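Local coordinates for protein exosome complex exonuclease RRP46 homolog (Oryza sativa Japonica Group, PDB 3HKM) that binds double-stranded DNA and single-stranded RNA, cleaves DNA hydrolytically and RNA phosphorolytically in vitro, and is probably a subunit of the exosome core, at residues Ala31-Gly36 / Ser223-Thr228; Asp112-Pro117 / Ala158-Leu163. All blocks are in the same frame, centred on the assembly; numbering follows the deposited sequence.

Contact 1 (Ala31-Gly36 / Ser223-Thr228); sequences ARWAQG and SDFMRT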
loop_
_atom_site.group_PDB
_atom_site.type_symbol
_atom_site.label_atom_id
_atom_site.label_comp_id
_atom_site.label_asym_id
_atom_site.label_seq_id
_atom_site.Cartn_x
_atom_site.Cartn_y
_atom_site.Cartn_z
ATOM N N ALA A 31 -3.537 -1.720 -11.741
ATOM C CA ALA A 31 -4.659 -1.296 -10.923
ATOM C C ALA A 31 -4.570 0.203 -10.697
ATOM O O ALA A 31 -3.578 0.688 -10.179
ATOM C CB ALA A 31 -4.646 -2.029 -9.582
ATOM N N ARG A 32 -5.597 0.933 -11.113
ATOM C CA ARG A 32 -5.758 2.305 -10.676
ATOM C C ARG A 32 -6.631 2.270 -9.425
ATOM O O ARG A 32 -7.848 2.082 -9.499
ATOM C CB ARG A 32 -6.386 3.180 -11.763
ATOM C CG ARG A 32 -7.123 4.404 -11.214
ATOM C CD ARG A 32 -7.532 5.385 -12.302
ATOM N NE ARG A 32 -6.355 5.973 -12.932
ATOM C CZ ARG A 32 -6.332 7.146 -13.558
ATOM N NH1 ARG A 32 -7.421 7.887 -13.638
ATOM N NH2 ARG A 32 -5.206 7.580 -14.095
ATOM N N TRP A 33 -5.996 2.433 -8.273
ATOM C CA TRP A 33 -6.673 2.253 -6.998
ATOM C C TRP A 33 -6.993 3.623 -6.383
ATOM O O TRP A 33 -6.134 4.512 -6.338
ATOM C CB TRP A 33 -5.783 1.409 -6.079
ATOM C CG TRP A 33 -6.330 1.110 -4.734
ATOM C CD1 TRP A 33 -6.348 1.941 -3.656
ATOM C CD2 TRP A 33 -6.912 -0.126 -4.301
ATOM N NE1 TRP A 33 -6.921 1.310 -2.584
ATOM C CE2 TRP A 33 -7.277 0.039 -2.951
ATOM C CE3 TRP A 33 -7.172 -1.351 -4.927
ATOM C CZ2 TRP A 33 -7.881 -0.980 -2.210
ATOM C CZ3 TRP A 33 -7.772 -2.363 -4.187
ATOM C CH2 TRP A 33 -8.120 -2.168 -2.845
ATOM N N ALA A 34 -8.233 3.792 -5.926
ATOM C CA ALA A 34 -8.650 5.059 -5.345
ATOM C C ALA A 34 -9.278 4.926 -3.955
ATOM O O ALA A 34 -10.142 4.085 -3.718
ATOM C CB ALA A 34 -9.599 5.786 -6.292
ATOM N N GLN A 35 -8.822 5.764 -3.036
ATOM C CA GLN A 35 -9.497 5.931 -1.764
ATOM C C GLN A 35 -9.744 7.418 -1.606
ATOM O O GLN A 35 -8.803 8.194 -1.476
ATOM C CB GLN A 35 -8.625 5.407 -0.637
ATOM C CG GLN A 35 -8.077 4.033 -0.912
ATOM C CD GLN A 35 -6.998 3.642 0.063
ATOM O OE1 GLN A 35 -6.624 4.422 0.932
ATOM N NE2 GLN A 35 -6.490 2.431 -0.073
ATOM N N GLY A 36 -11.007 7.823 -1.642
ATOM C CA GLY A 36 -11.316 9.236 -1.694
ATOM C C GLY A 36 -10.613 9.842 -2.895
ATOM O O GLY A 36 -10.623 9.255 -3.984
ATOM N N SER A 223 -9.699 -6.400 2.203
ATOM C CA SER A 223 -9.408 -7.725 1.650
ATOM C C SER A 223 -10.652 -8.427 1.070
ATOM O O SER A 223 -10.538 -9.192 0.114
ATOM C CB SER A 223 -8.667 -8.611 2.664
ATOM O OG SER A 223 -9.457 -8.869 3.812
ATOM N N ASP A 224 -11.830 -8.160 1.634
ATOM C CA ASP A 224 -13.087 -8.675 1.081
ATOM C C ASP A 224 -13.309 -8.087 -0.317
ATOM O O ASP A 224 -13.911 -8.719 -1.179
ATOM C CB ASP A 224 -14.289 -8.315 1.970
ATOM C CG ASP A 224 -14.321 -9.083 3.299
ATOM O OD1 ASP A 224 -13.517 -10.023 3.502
ATOM O OD2 ASP A 224 -15.174 -8.734 4.150
ATOM N N PHE A 225 -12.829 -6.862 -0.518
ATOM C CA PHE A 225 -12.863 -6.181 -1.812
ATOM C C PHE A 225 -11.902 -6.869 -2.795
ATOM O O PHE A 225 -12.282 -7.222 -3.923
ATOM C CB PHE A 225 -12.478 -4.707 -1.606
ATOM C CG PHE A 225 -12.532 -3.858 -2.859
ATOM C CD1 PHE A 225 -13.733 -3.618 -3.508
ATOM C CD2 PHE A 225 -11.384 -3.260 -3.350
ATOM C CE1 PHE A 225 -13.784 -2.823 -4.642
ATOM C CE2 PHE A 225 -11.426 -2.463 -4.486
ATOM C CZ PHE A 225 -12.629 -2.250 -5.136
ATOM N N MET A 226 -10.657 -7.053 -2.355
ATOM C CA MET A 226 -9.663 -7.804 -3.113
ATOM C C MET A 226 -10.117 -9.232 -3.427
ATOM O O MET A 226 -9.918 -9.721 -4.538
ATOM C CB MET A 226 -8.331 -7.854 -2.359
ATOM C CG MET A 226 -7.620 -6.510 -2.231
ATOM S SD MET A 226 -6.082 -6.594 -1.280
ATOM C CE MET A 226 -5.570 -4.884 -1.305
ATOM N N ARG A 227 -10.724 -9.902 -2.453
ATOM C CA ARG A 227 -11.074 -11.312 -2.624
ATOM C C ARG A 227 -12.334 -11.570 -3.465
ATOM O O ARG A 227 -12.492 -12.637 -4.063
ATOM C CB ARG A 227 -11.184 -11.999 -1.261
ATOM C CG ARG A 227 -9.837 -12.246 -0.584
ATOM C CD ARG A 227 -9.317 -13.656 -0.836
ATOM N NE ARG A 227 -7.956 -13.839 -0.337
ATOM C CZ ARG A 227 -7.620 -13.698 0.937
ATOM N NH1 ARG A 227 -8.550 -13.376 1.822
ATOM N NH2 ARG A 227 -6.364 -13.873 1.330
ATOM N N THR A 228 -13.233 -10.601 -3.518
ATOM C CA THR A 228 -14.460 -10.793 -4.277
ATOM C C THR A 228 -14.559 -9.850 -5.473
ATOM O O THR A 228 -14.264 -10.237 -6.599
ATOM C CB THR A 228 -15.706 -10.649 -3.383
ATOM O OG1 THR A 228 -15.687 -11.677 -2.385
ATOM C CG2 THR A 228 -16.965 -10.790 -4.211
#
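W33 on strand 29-35 and F225 on helix 205-229 form the tight part of this contact, an offset edge-to-face pair. The edge of the F225 ring is directed toward the face of the tryptophan's six-membered ring; the planes stand at 76° and the centroids lie 5.4 Å apart. The closest approach is 3.5 Å, from W33 CH2 to F225 CD2. With CG anti to the backbone N (chi1 -179°) the end of the indole comes nearer the helix, and together with the F225 and M226 side chains it bridges the 11.2 Å between W33 CA and M226 CA. The looser part is made by M226, whose extended chain brings only its terminal methyl to the indole, CE lying 4.0 Å from W33 CH2. An alanine in place of W33 would probably leave the F225 edge without its aromatic face and open a gap beside the M226 methyl. C118, N121 and A122 of helix 115-130 also touch the indole, whereas D224 and R227 on the same turns of helix 205-229 are exposed to solvent. This is apolar helix-on-sheet packing, joining the C-terminal helix to the mixed five-stranded sheet of the RNase PH fold.

Contact 2 (Asp112-Pro117 / Ala158-Leu163); sequences DGSLLP and AEEQQL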
loop_
_atom_site.group_PDB
_atom_site.type_symbol
_atom_site.label_atom_id
_atom_site.label_comp_id
_atom_site.label_asym_id
_atom_site.label_seq_id
_atom_site.Cartn_x
_atom_site.Cartn_y
_atom_site.Cartn_z
ATOM N N ASP A 112 -4.748 13.008 -1.476
ATOM C CA ASP A 112 -5.563 13.562 -0.405
ATOM C C ASP A 112 -5.356 12.772 0.881
ATOM O O ASP A 112 -6.281 12.633 1.676
ATOM C CB ASP A 112 -7.051 13.539 -0.768
ATOM C CG ASP A 112 -7.897 14.295 0.237
ATOM O OD1 ASP A 112 -9.125 14.100 0.276
ATOM O OD2 ASP A 112 -7.318 15.077 1.012
ATOM N N GLY A 113 -4.156 12.232 1.073
ATOM C CA GLY A 113 -3.830 11.550 2.316
ATOM C C GLY A 113 -3.788 10.036 2.215
ATOM O O GLY A 113 -4.318 9.462 1.264
ATOM N N SER A 114 -3.169 9.405 3.218
ATOM C CA SER A 114 -2.913 7.960 3.258
ATOM C C SER A 114 -2.331 7.437 1.940
ATOM O O SER A 114 -2.771 6.415 1.418
ATOM C CB SER A 114 -4.176 7.185 3.651
ATOM O OG SER A 114 -4.519 7.426 5.001
ATOM N N LEU A 115 -1.335 8.146 1.414
ATOM C CA LEU A 115 -0.759 7.828 0.106
ATOM C C LEU A 115 0.035 6.519 0.083
ATOM O O LEU A 115 -0.041 5.756 -0.878
ATOM C CB LEU A 115 0.120 8.981 -0.390
ATOM C CG LEU A 115 0.611 8.830 -1.832
ATOM C CD1 LEU A 115 -0.571 8.680 -2.785
ATOM C CD2 LEU A 115 1.498 10.001 -2.242
ATOM N N LEU A 116 0.799 6.255 1.133
ATOM C CA LEU A 116 1.595 5.036 1.169
ATOM C C LEU A 116 0.693 3.807 1.393
ATOM O O LEU A 116 0.856 2.780 0.719
ATOM C CB LEU A 116 2.699 5.144 2.223
ATOM C CG LEU A 116 3.914 4.215 2.140
ATOM C CD1 LEU A 116 4.006 3.297 3.343
ATOM C CD2 LEU A 116 3.960 3.434 0.825
ATOM N N PRO A 117 -0.261 3.901 2.336
ATOM C CA PRO A 117 -1.217 2.795 2.462
ATOM C C PRO A 117 -2.017 2.577 1.174
ATOM O O PRO A 117 -2.291 1.434 0.812
ATOM C CB PRO A 117 -2.137 3.261 3.593
ATOM C CG PRO A 117 -1.286 4.133 4.422
ATOM C CD PRO A 117 -0.399 4.867 3.440
ATOM N N ALA A 158 -6.072 16.800 5.136
ATOM C CA ALA A 158 -6.451 17.750 6.179
ATOM C C ALA A 158 -6.183 17.225 7.593
ATOM O O ALA A 158 -5.680 17.955 8.446
ATOM C CB ALA A 158 -7.922 18.140 6.025
ATOM N N GLU A 159 -6.533 15.962 7.832
ATOM C CA GLU A 159 -6.344 15.326 9.134
ATOM C C GLU A 159 -4.873 15.042 9.394
ATOM O O GLU A 159 -4.450 14.879 10.543
ATOM C CB GLU A 159 -7.147 14.022 9.211
ATOM C CG GLU A 159 -8.663 14.223 9.262
ATOM C CD GLU A 159 -9.447 12.969 8.897
ATOM O OE1 GLU A 159 -8.835 11.992 8.419
ATOM O OE2 GLU A 159 -10.684 12.961 9.076
ATOM N N GLU A 160 -4.092 14.982 8.323
ATOM C CA GLU A 160 -2.668 14.689 8.435
ATOM C C GLU A 160 -1.877 15.944 8.843
ATOM O O GLU A 160 -0.793 15.848 9.428
ATOM C CB GLU A 160 -2.145 14.027 7.143
ATOM C CG GLU A 160 -2.529 12.528 7.062
ATOM C CD GLU A 160 -2.223 11.830 5.729
ATOM O OE1 GLU A 160 -1.747 12.473 4.762
ATOM O OE2 GLU A 160 -2.467 10.605 5.662
ATOM N N GLN A 161 -2.455 17.113 8.559
ATOM C CA GLN A 161 -1.901 18.411 8.962
ATOM C C GLN A 161 -2.372 18.801 10.364
ATOM O O GLN A 161 -1.885 19.767 10.952
ATOM C CB GLN A 161 -2.297 19.500 7.945
ATOM C CG GLN A 161 -2.288 20.949 8.472
ATOM C CD GLN A 161 -1.075 21.780 8.028
ATOM O OE1 GLN A 161 0.037 21.269 7.904
ATOM N NE2 GLN A 161 -1.294 23.077 7.798
ATOM N N GLN A 162 -3.315 18.042 10.905
ATOM C CA GLN A 162 -3.865 18.345 12.215
ATOM C C GLN A 162 -3.223 17.482 13.293
ATOM O O GLN A 162 -2.638 17.998 14.248
ATOM C CB GLN A 162 -5.388 18.162 12.216
ATOM C CG GLN A 162 -6.162 19.253 11.447
ATOM C CD GLN A 162 -7.659 18.951 11.302
ATOM O OE1 GLN A 162 -8.056 17.908 10.766
ATOM N NE2 GLN A 162 -8.494 19.875 11.776
ATOM N N LEU A 163 -3.315 16.167 13.132
ATOM C CA LEU A 163 -2.883 15.237 14.172
ATOM C C LEU A 163 -1.379 15.268 14.462
ATOM O O LEU A 163 -0.599 15.832 13.688
ATOM C CB LEU A 163 -3.330 13.817 13.832
ATOM C CG LEU A 163 -4.812 13.497 14.047
ATOM C CD1 LEU A 163 -5.696 14.386 13.202
ATOM C CD2 LEU A 163 -5.073 12.030 13.744
HETATM O O HOH W 1 -8.340 16.756 3.092
HETATM O O HOH W 2 -0.412 10.675 2.620
#
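E160 reaches G113 and S114 with its carboxylate, and one direct hydrogen bond crosses the contact: S114 N donates to E160 OE2 over 2.8 Å. The bond is nearly straight (165° at the hydrogen), uses the syn side of the carboxylate and lies 25° out of its plane. E160 gets there with CG anti to its carbonyl carbon (chi1 -78°) and an extended chain beyond. OE2 is gripped a second time by T155 OG1, while the hydroxyl of S114 bonds to T155 O, so both residues are tied to the segment just before helix 157-160.

Van der Waals contact involves the other oxygen: E160 OE1 rests 3.3 Å from G113 CA. At the backbone angles of G113 a CB would be jammed against D112 O, and it would also point toward segment 158-163.

Water supplies two further links. One molecule accepts from L115 N at 2.9 Å and donates to E160 OE1 at 3.1 Å; another accepts from A158 N while donating to D112 OD2.

The carboxylate thus meets S114 N directly and L115 N through water, consistent with the active-site region of the RNase PH fold, where in relatives the start of this helix binds phosphate and an acidic residue comes from the segment carrying E160.

Overall arrangement
Helix 115-130 connects the two contacts: contact 2 lies at its N-terminus, and farther along the same helix packs against the W33 indole of contact 1. The centres are 19 Å apart and the nearest atoms about 4 Å, without touching. Along the chain, contact 2 is nested within the loop closed by contact 1. Their chemistry differs, since contact 1 is apolar and contact 2 is held by a carboxylate and waters. R15 bonds to the backbone oxygens of D112 and G113 and also touches Q35, at the end of the strand that carries W33. By comparison with relatives, contact 2 probably lies at the active-site region, whereas contact 1 is structural packing away from it.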